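Long-range contacts in desmoplakin (Homo sapiens, PDB 3R6N), which probably links desmosomal cell-adhesion complexes to the intermediate filaments, this part of its plakin domain being a rigid rod of spectrin repeats carrying an SH3 domain: residues T126-K131 against E197-F202; P273-Y278 against N311-W316. All coordinates share one frame; numbering follows the deposited sequence.

Contact 1: residues T126-K131 against E197-F202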
ATOM      1  N   THR A 126       2.937  11.932   5.384  1.00 94.83           N
ATOM      2  CA  THR A 126       1.905  12.176   4.383  1.00 98.89           C
ATOM      3  C   THR A 126       2.475  12.243   2.970  1.00105.73           C
ATOM      4  O   THR A 126       1.726  12.217   1.990  1.00108.40           O
ATOM      5  CB  THR A 126       1.160  13.498   4.669  1.00101.33           C
ATOM      6  OG1 THR A 126       1.406  13.914   6.019  1.00 97.11           O
ATOM      7  CG2 THR A 126      -0.332  13.326   4.450  1.00100.66           C
ATOM      8  N   ASN A 127       3.799  12.324   2.871  1.00 94.05           N
ATOM      9  CA  ASN A 127       4.456  12.524   1.584  1.00 99.22           C
ATOM     10  C   ASN A 127       4.558  11.274   0.714  1.00 98.82           C
ATOM     11  O   ASN A 127       5.636  10.929   0.234  1.00100.26           O
ATOM     12  CB  ASN A 127       5.837  13.156   1.769  1.00101.30           C
ATOM     13  CG  ASN A 127       5.765  14.650   1.964  1.00105.34           C
ATOM     14  OD1 ASN A 127       6.333  15.195   2.910  1.00104.44           O
ATOM     15  ND2 ASN A 127       5.062  15.326   1.062  1.00110.27           N
ATOM     16  N   ILE A 128       3.425  10.614   0.496  1.00 75.27           N
ATOM     17  CA  ILE A 128       3.367   9.479  -0.416  1.00 75.68           C
ATOM     18  C   ILE A 128       3.578   9.971  -1.842  1.00 82.31           C
ATOM     19  O   ILE A 128       3.465   9.211  -2.806  1.00 79.26           O
ATOM     20  CB  ILE A 128       2.013   8.761  -0.327  1.00 73.06           C
ATOM     21  CG1 ILE A 128       1.555   8.676   1.131  1.00 67.78           C
ATOM     22  CG2 ILE A 128       2.087   7.381  -0.974  1.00 69.47           C
ATOM     23  CD1 ILE A 128       2.579   8.064   2.071  1.00 64.66           C
ATOM     24  N   ALA A 129       3.877  11.260  -1.967  1.00 88.37           N
ATOM     25  CA  ALA A 129       4.151  11.864  -3.261  1.00 93.20           C
ATOM     26  C   ALA A 129       5.653  11.909  -3.488  1.00 94.57           C
ATOM     27  O   ALA A 129       6.146  11.445  -4.514  1.00 96.41           O
ATOM     28  CB  ALA A 129       3.557  13.259  -3.331  1.00 96.52           C
ATOM     29  N   GLN A 130       6.379  12.466  -2.522  1.00107.30           N
ATOM     30  CA  GLN A 130       7.834  12.457  -2.568  1.00108.22           C
ATOM     31  C   GLN A 130       8.319  11.027  -2.720  1.00105.30           C
ATOM     32  O   GLN A 130       9.089  10.706  -3.626  1.00107.22           O
ATOM     33  CB  GLN A 130       8.426  13.045  -1.286  1.00107.00           C
ATOM     34  CG  GLN A 130       8.291  14.547  -1.139  1.00110.67           C
ATOM     35  CD  GLN A 130       9.003  15.067   0.095  1.00109.82           C
ATOM     36  OE1 GLN A 130       9.385  16.236   0.162  1.00113.44           O
ATOM     37  NE2 GLN A 130       9.185  14.196   1.083  1.00104.31           N
ATOM     38  N   LYS A 131       7.849  10.172  -1.817  1.00 97.86           N
ATOM     39  CA  LYS A 131       8.263   8.779  -1.774  1.00 94.17           C
ATOM     40  C   LYS A 131       7.987   8.068  -3.089  1.00 88.82           C
ATOM     41  O   LYS A 131       8.820   7.305  -3.573  1.00 84.71           O
ATOM     42  CB  LYS A 131       7.559   8.047  -0.629  1.00 87.49           C
ATOM     43  CG  LYS A 131       8.091   6.646  -0.369  1.00 80.30           C
ATOM     44  CD  LYS A 131       9.597   6.675  -0.145  1.00 81.20           C
ATOM     45  CE  LYS A 131      10.150   5.303   0.222  1.00 74.41           C
ATOM     46  NZ  LYS A 131      11.627   5.348   0.430  1.00 75.60           N
ATOM     47  N   GLU A 197      -1.699   1.350  -0.218  1.00 96.32           N
ATOM     48  CA  GLU A 197      -2.593   1.405   0.934  1.00 92.85           C
ATOM     49  C   GLU A 197      -2.529   2.761   1.621  1.00 92.31           C
ATOM     50  O   GLU A 197      -3.556   3.338   1.975  1.00 91.73           O
ATOM     51  CB  GLU A 197      -2.258   0.299   1.937  1.00 88.23           C
ATOM     52  CG  GLU A 197      -2.385  -1.114   1.391  1.00 88.58           C
ATOM     53  CD  GLU A 197      -3.805  -1.467   0.990  1.00 89.50           C
ATOM     54  OE1 GLU A 197      -4.360  -2.437   1.551  1.00 87.50           O
ATOM     55  OE2 GLU A 197      -4.364  -0.780   0.107  1.00 92.91           O
ATOM     56  N   ASN A 198      -1.317   3.263   1.819  1.00 67.47           N
ATOM     57  CA  ASN A 198      -1.133   4.571   2.428  1.00 67.51           C
ATOM     58  C   ASN A 198      -1.754   5.687   1.590  1.00 70.99           C
ATOM     59  O   ASN A 198      -2.297   6.650   2.132  1.00 70.53           O
ATOM     60  CB  ASN A 198       0.347   4.849   2.700  1.00 67.55           C
ATOM     61  CG  ASN A 198       0.835   4.196   3.982  1.00 62.68           C
ATOM     62  OD1 ASN A 198       0.431   3.083   4.317  1.00 61.17           O
ATOM     63  ND2 ASN A 198       1.695   4.896   4.714  1.00 62.31           N
ATOM     64  N   ALA A 199      -1.672   5.558   0.270  1.00 76.69           N
ATOM     65  CA  ALA A 199      -2.349   6.495  -0.610  1.00 82.03           C
ATOM     66  C   ALA A 199      -3.838   6.455  -0.298  1.00 81.14           C
ATOM     67  O   ALA A 199      -4.440   7.475   0.036  1.00 81.79           O
ATOM     68  CB  ALA A 199      -2.096   6.143  -2.064  1.00 81.23           C
ATOM     69  N   ALA A 200      -4.423   5.265  -0.386  1.00 73.43           N
ATOM     70  CA  ALA A 200      -5.840   5.078  -0.089  1.00 71.50           C
ATOM     71  C   ALA A 200      -6.213   5.645   1.280  1.00 67.25           C
ATOM     72  O   ALA A 200      -7.189   6.384   1.413  1.00 66.63           O
ATOM     73  CB  ALA A 200      -6.209   3.603  -0.176  1.00 69.75           C
ATOM     74  N   TYR A 201      -5.426   5.294   2.292  1.00 71.98           N
ATOM     75  CA  TYR A 201      -5.652   5.753   3.658  1.00 67.83           C
ATOM     76  C   TYR A 201      -5.841   7.265   3.720  1.00 70.15           C
ATOM     77  O   TYR A 201      -6.754   7.759   4.387  1.00 68.56           O
ATOM     78  CB  TYR A 201      -4.484   5.331   4.548  1.00 64.93           C
ATOM     79  CG  TYR A 201      -4.571   5.793   5.984  1.00 62.46           C
ATOM     80  CD1 TYR A 201      -5.015   4.939   6.984  1.00 60.56           C
ATOM     81  CD2 TYR A 201      -4.188   7.077   6.347  1.00 63.31           C
ATOM     82  CE1 TYR A 201      -5.083   5.356   8.303  1.00 60.20           C
ATOM     83  CE2 TYR A 201      -4.254   7.501   7.663  1.00 61.90           C
ATOM     84  CZ  TYR A 201      -4.702   6.637   8.633  1.00 60.66           C
ATOM     85  OH  TYR A 201      -4.764   7.055   9.938  1.00 61.09           O
ATOM     86  N   PHE A 202      -4.984   8.001   3.022  1.00 74.21           N
ATOM     87  CA  PHE A 202      -5.079   9.456   3.029  1.00 77.68           C
ATOM     88  C   PHE A 202      -6.186   9.963   2.108  1.00 83.26           C
ATOM     89  O   PHE A 202      -6.862  10.946   2.419  1.00 84.09           O
ATOM     90  CB  PHE A 202      -3.740  10.101   2.670  1.00 81.73           C
ATOM     91  CG  PHE A 202      -2.694   9.954   3.735  1.00 76.84           C
ATOM     92  CD1 PHE A 202      -1.561   9.192   3.512  1.00 76.25           C
ATOM     93  CD2 PHE A 202      -2.848  10.572   4.964  1.00 73.55           C
ATOM     94  CE1 PHE A 202      -0.600   9.055   4.489  1.00 72.58           C
ATOM     95  CE2 PHE A 202      -1.889  10.441   5.948  1.00 70.45           C
ATOM     96  CZ  PHE A 202      -0.763   9.682   5.712  1.00 70.02           C
TER
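Thr126 lies over one face of the Phe202 ring, with its methyl CG2 pointing at the aromatic carbons. CG2 sits 3.8 Å from the centroid of the Phe202 ring and 18° off the ring normal, a CH-pi contact. It is shifted a little toward the rim, and its nearest ring atom is Phe202 CE2 at 3.6 Å. The opposite face of the same ring is covered by Tyr201 CD2, from the preceding residue of the helix, so the phenyl group is held between two neighbours.

The Ile128 and Phe202 side chains cross at about a right angle, with Ile128 CG1 4.0 Å from Phe202 CD1. CG1 stands beside the backbone N (chi1 -40°), anti to the carbonyl carbon, and is turned to the ring, while CG2 is directed at the small side chain of Ala199. Ile128 CD1 reaches the helix at Asn198 CB, 4.0 Å away. The amide end of Asn198 serves another loop residue: ND2 donates a hydrogen bond to the carbonyl oxygen of Trp121.

What meets across the contact is carbon: methyl, methylene and ring atoms. A gamma turn of the inverse type, centred on Asn127, lies between the two residues that touch the helix. The loop leading into helix 130-161 is thus laid against the flank of helix 167-225, as befits the helix-bundle packing of spectrin repeats.

Contact 2: residues P273-Y278 against N311-W316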
ATOM      1  N   PRO A 273      -0.921   2.502  14.625  1.00 64.85           N
ATOM      2  CA  PRO A 273      -0.203   1.500  15.422  1.00 65.22           C
ATOM      3  C   PRO A 273       1.256   1.314  15.006  1.00 63.88           C
ATOM      4  O   PRO A 273       2.021   0.679  15.729  1.00 64.22           O
ATOM      5  CB  PRO A 273      -1.001   0.221  15.168  1.00 65.28           C
ATOM      6  CG  PRO A 273      -2.372   0.700  14.833  1.00 65.32           C
ATOM      7  CD  PRO A 273      -2.160   1.957  14.044  1.00 64.26           C
ATOM      8  N   ARG A 274       1.645   1.865  13.864  1.00 60.82           N
ATOM      9  CA  ARG A 274       3.030   1.761  13.422  1.00 59.20           C
ATOM     10  C   ARG A 274       3.951   2.575  14.317  1.00 60.46           C
ATOM     11  O   ARG A 274       5.150   2.294  14.397  1.00 59.75           O
ATOM     12  CB  ARG A 274       3.180   2.201  11.969  1.00 62.76           C
ATOM     13  CG  ARG A 274       2.326   1.417  11.007  1.00 62.03           C
ATOM     14  CD  ARG A 274       2.774   1.615   9.577  1.00 62.13           C
ATOM     15  NE  ARG A 274       4.052   0.959   9.319  1.00 60.98           N
ATOM     16  CZ  ARG A 274       4.181  -0.325   9.006  1.00 59.59           C
ATOM     17  NH1 ARG A 274       3.110  -1.100   8.912  1.00 59.35           N
ATOM     18  NH2 ARG A 274       5.383  -0.835   8.788  1.00 58.60           N
ATOM     19  N   ASN A 275       3.386   3.581  14.981  1.00 78.88           N
ATOM     20  CA  ASN A 275       4.135   4.409  15.922  1.00 80.77           C
ATOM     21  C   ASN A 275       4.321   3.732  17.271  1.00 83.62           C
ATOM     22  O   ASN A 275       3.389   3.136  17.807  1.00 85.97           O
ATOM     23  CB  ASN A 275       3.446   5.755  16.120  1.00 82.63           C
ATOM     24  CG  ASN A 275       3.533   6.638  14.894  1.00 81.37           C
ATOM     25  OD1 ASN A 275       4.568   6.686  14.223  1.00 80.24           O
ATOM     26  ND2 ASN A 275       2.443   7.342  14.590  1.00 82.29           N
ATOM     27  N   PRO A 276       5.530   3.842  17.831  1.00 78.72           N
ATOM     28  CA  PRO A 276       5.922   3.149  19.062  1.00 82.02           C
ATOM     29  C   PRO A 276       5.091   3.589  20.259  1.00 85.15           C
ATOM     30  O   PRO A 276       4.980   2.848  21.233  1.00 86.94           O
ATOM     31  CB  PRO A 276       7.390   3.562  19.243  1.00 81.72           C
ATOM     32  CG  PRO A 276       7.835   4.065  17.897  1.00 77.23           C
ATOM     33  CD  PRO A 276       6.618   4.667  17.282  1.00 76.70           C
ATOM     34  N   ASP A 277       4.510   4.779  20.167  1.00112.26           N
ATOM     35  CA  ASP A 277       3.788   5.394  21.273  1.00115.59           C
ATOM     36  C   ASP A 277       2.294   5.089  21.308  1.00116.25           C
ATOM     37  O   ASP A 277       1.648   5.269  22.344  1.00119.80           O
ATOM     38  CB  ASP A 277       3.924   6.916  21.201  1.00116.82           C
ATOM     39  CG  ASP A 277       3.530   7.476  19.841  1.00114.62           C
ATOM     40  OD1 ASP A 277       4.421   7.591  18.982  1.00111.18           O
ATOM     41  OD2 ASP A 277       2.337   7.769  19.652  1.00114.79           O
ATOM     42  N   TYR A 278       1.744   4.636  20.184  1.00 85.80           N
ATOM     43  CA  TYR A 278       0.313   4.326  20.070  1.00 85.99           C
ATOM     44  C   TYR A 278      -0.088   3.227  21.052  1.00 88.04           C
ATOM     45  O   TYR A 278       0.566   2.194  21.136  1.00 87.49           O
ATOM     46  CB  TYR A 278      -0.023   3.916  18.628  1.00 82.96           C
ATOM     47  CG  TYR A 278      -1.396   3.309  18.426  1.00 82.78           C
ATOM     48  CD1 TYR A 278      -2.486   4.098  18.074  1.00 83.01           C
ATOM     49  CD2 TYR A 278      -1.596   1.938  18.561  1.00 82.50           C
ATOM     50  CE1 TYR A 278      -3.741   3.540  17.878  1.00 82.81           C
ATOM     51  CE2 TYR A 278      -2.843   1.372  18.367  1.00 82.57           C
ATOM     52  CZ  TYR A 278      -3.911   2.175  18.027  1.00 82.63           C
ATOM     53  OH  TYR A 278      -5.148   1.601  17.837  1.00 82.68           O
ATOM     54  N   ASN A 311       8.703  -0.370  19.791  1.00 73.87           N
ATOM     55  CA  ASN A 311       9.488   0.800  20.163  1.00 74.27           C
ATOM     56  C   ASN A 311      10.541   1.082  19.109  1.00 71.21           C
ATOM     57  O   ASN A 311      10.926   2.231  18.880  1.00 68.31           O
ATOM     58  CB  ASN A 311      10.151   0.594  21.523  1.00 80.30           C
ATOM     59  CG  ASN A 311       9.148   0.493  22.649  1.00 81.18           C
ATOM     60  OD1 ASN A 311       8.310   1.381  22.822  1.00 81.32           O
ATOM     61  ND2 ASN A 311       9.233  -0.583  23.434  1.00 81.47           N
ATOM     62  N   GLU A 312      10.993   0.010  18.468  1.00108.95           N
ATOM     63  CA  GLU A 312      11.936   0.089  17.369  1.00104.61           C
ATOM     64  C   GLU A 312      11.149   0.312  16.086  1.00 98.20           C
ATOM     65  O   GLU A 312      10.320  -0.514  15.712  1.00 97.28           O
ATOM     66  CB  GLU A 312      12.719  -1.218  17.280  1.00107.66           C
ATOM     67  CG  GLU A 312      13.834  -1.223  16.250  1.00105.18           C
ATOM     68  CD  GLU A 312      15.108  -0.594  16.768  1.00108.10           C
ATOM     69  OE1 GLU A 312      15.346  -0.666  17.996  1.00113.46           O
ATOM     70  OE2 GLU A 312      15.864  -0.023  15.949  1.00105.95           O
ATOM     71  N   ARG A 313      11.407   1.427  15.412  1.00115.90           N
ATOM     72  CA  ARG A 313      10.633   1.790  14.229  1.00111.03           C
ATOM     73  C   ARG A 313      11.041   0.990  12.995  1.00109.57           C
ATOM     74  O   ARG A 313      10.502   1.197  11.907  1.00106.61           O
ATOM     75  CB  ARG A 313      10.752   3.288  13.949  1.00109.04           C
ATOM     76  CG  ARG A 313      10.503   4.161  15.167  1.00111.11           C
ATOM     77  CD  ARG A 313      10.540   5.639  14.805  1.00109.17           C
ATOM     78  NE  ARG A 313       9.292   6.091  14.193  1.00106.24           N
ATOM     79  CZ  ARG A 313       8.390   6.847  14.811  1.00106.55           C
ATOM     80  NH1 ARG A 313       8.597   7.246  16.060  1.00109.83           N
ATOM     81  NH2 ARG A 313       7.282   7.210  14.179  1.00104.27           N
ATOM     82  N   SER A 314      11.988   0.073  13.170  1.00 80.17           N
ATOM     83  CA  SER A 314      12.494  -0.735  12.065  1.00 80.00           C
ATOM     84  C   SER A 314      12.399  -2.241  12.324  1.00 82.28           C
ATOM     85  O   SER A 314      12.319  -3.031  11.385  1.00 81.66           O
ATOM     86  CB  SER A 314      13.935  -0.340  11.732  1.00 82.20           C
ATOM     87  OG  SER A 314      14.736  -0.311  12.898  1.00 85.65           O
ATOM     88  N   LYS A 315      12.419  -2.634  13.596  1.00 74.47           N
ATOM     89  CA  LYS A 315      12.235  -4.033  13.969  1.00 77.88           C
ATOM     90  C   LYS A 315      11.153  -4.188  15.028  1.00 80.36           C
ATOM     91  O   LYS A 315      11.208  -3.567  16.089  1.00 83.43           O
ATOM     92  CB  LYS A 315      13.543  -4.660  14.465  1.00 82.95           C
ATOM     93  CG  LYS A 315      14.469  -5.117  13.349  1.00 82.63           C
ATOM     94  CD  LYS A 315      15.472  -6.152  13.834  1.00 86.90           C
ATOM     95  CE  LYS A 315      16.110  -6.889  12.656  1.00 85.74           C
ATOM     96  NZ  LYS A 315      16.716  -8.194  13.055  1.00 88.14           N
ATOM     97  N   TRP A 316      10.166  -5.023  14.733  1.00 63.66           N
ATOM     98  CA  TRP A 316       9.080  -5.264  15.669  1.00 65.06           C
ATOM     99  C   TRP A 316       9.176  -6.649  16.275  1.00 67.96           C
ATOM    100  O   TRP A 316       9.467  -7.617  15.577  1.00 66.86           O
ATOM    101  CB  TRP A 316       7.734  -5.111  14.968  1.00 61.25           C
ATOM    102  CG  TRP A 316       7.447  -3.711  14.558  1.00 58.34           C
ATOM    103  CD1 TRP A 316       8.144  -2.596  14.916  1.00 57.60           C
ATOM    104  CD2 TRP A 316       6.381  -3.266  13.715  1.00 53.85           C
ATOM    105  NE1 TRP A 316       7.580  -1.484  14.344  1.00 52.99           N
ATOM    106  CE2 TRP A 316       6.496  -1.868  13.602  1.00 50.72           C
ATOM    107  CE3 TRP A 316       5.339  -3.914  13.047  1.00 52.66           C
ATOM    108  CZ2 TRP A 316       5.611  -1.108  12.845  1.00 46.80           C
ATOM    109  CZ3 TRP A 316       4.463  -3.155  12.296  1.00 48.59           C
ATOM    110  CH2 TRP A 316       4.605  -1.767  12.201  1.00 46.44           C
TER
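The SH3 domain supplies both sides of this contact: the segment leading into its first strand, 285-288, and the loop after strand 304-309 with the start of strand 315-319. Arg274 and Trp316 meet in its buried part. Trp316 CH2 stands over the centre of the Arg274 guanidinium, 3.5 Å from CZ. The two planes are 45° apart, so the groups are not stacked flat. The bend of the arginine chain at chi3 (71°) places Arg274 NE 4.0 Å from Trp316 CH2. The two terminal nitrogens of Arg274 are held from elsewhere in the domain: NH1 donates to the carbonyl oxygen of Leu333, and NH2 to that of Ser330. These bonds should help fix the rotation of the guanidinium against the indole.

In the SH3 fold the loop is the n-Src loop, joining the second and third strands of the five-stranded sheet; residues 311-314 belong to it. Pro276 packs against it with its ring. Pro276 CB is 3.6 Å from Asn311 CA. Pro276 CD lies over one face of the Arg313 guanidinium, offset toward the rim, at 3.5 Å from NH1. The Pro276 and Arg313 side chains cross at about a right angle.

Arg313 NH2 also comes within 2.8 Å of Asn275 OD1, but the angle is too poor for a hydrogen bond. The amide and guanidinium planes are 54° apart. A type I beta turn from Asn275 to Tyr278 holds Pro276 in its second position. Asn275 OD1 also has a weak hydrogen bond with Ser122 OG, in the loop between helices 68-117 and 130-161.

How the contacts relate
Both segments of contact 1 precede those of contact 2 in the sequence. Their centres are 19 Å apart and their nearest atoms about 6 Å apart, without touching. Contact 1 belongs to the helical rod and joins the loop before helix 130-161 to helix 167-225. Contact 2 lies in the SH3 domain, which follows helix 234-265 and sits beside the rod. The loop between helices 68-117 and 130-161 serves both places: Trp121 is bonded by Asn198 of contact 1 and touched by Arg274 of contact 2. The SH3 domain is thus seated against the rod, consistent with the rigidity reported for this fragment.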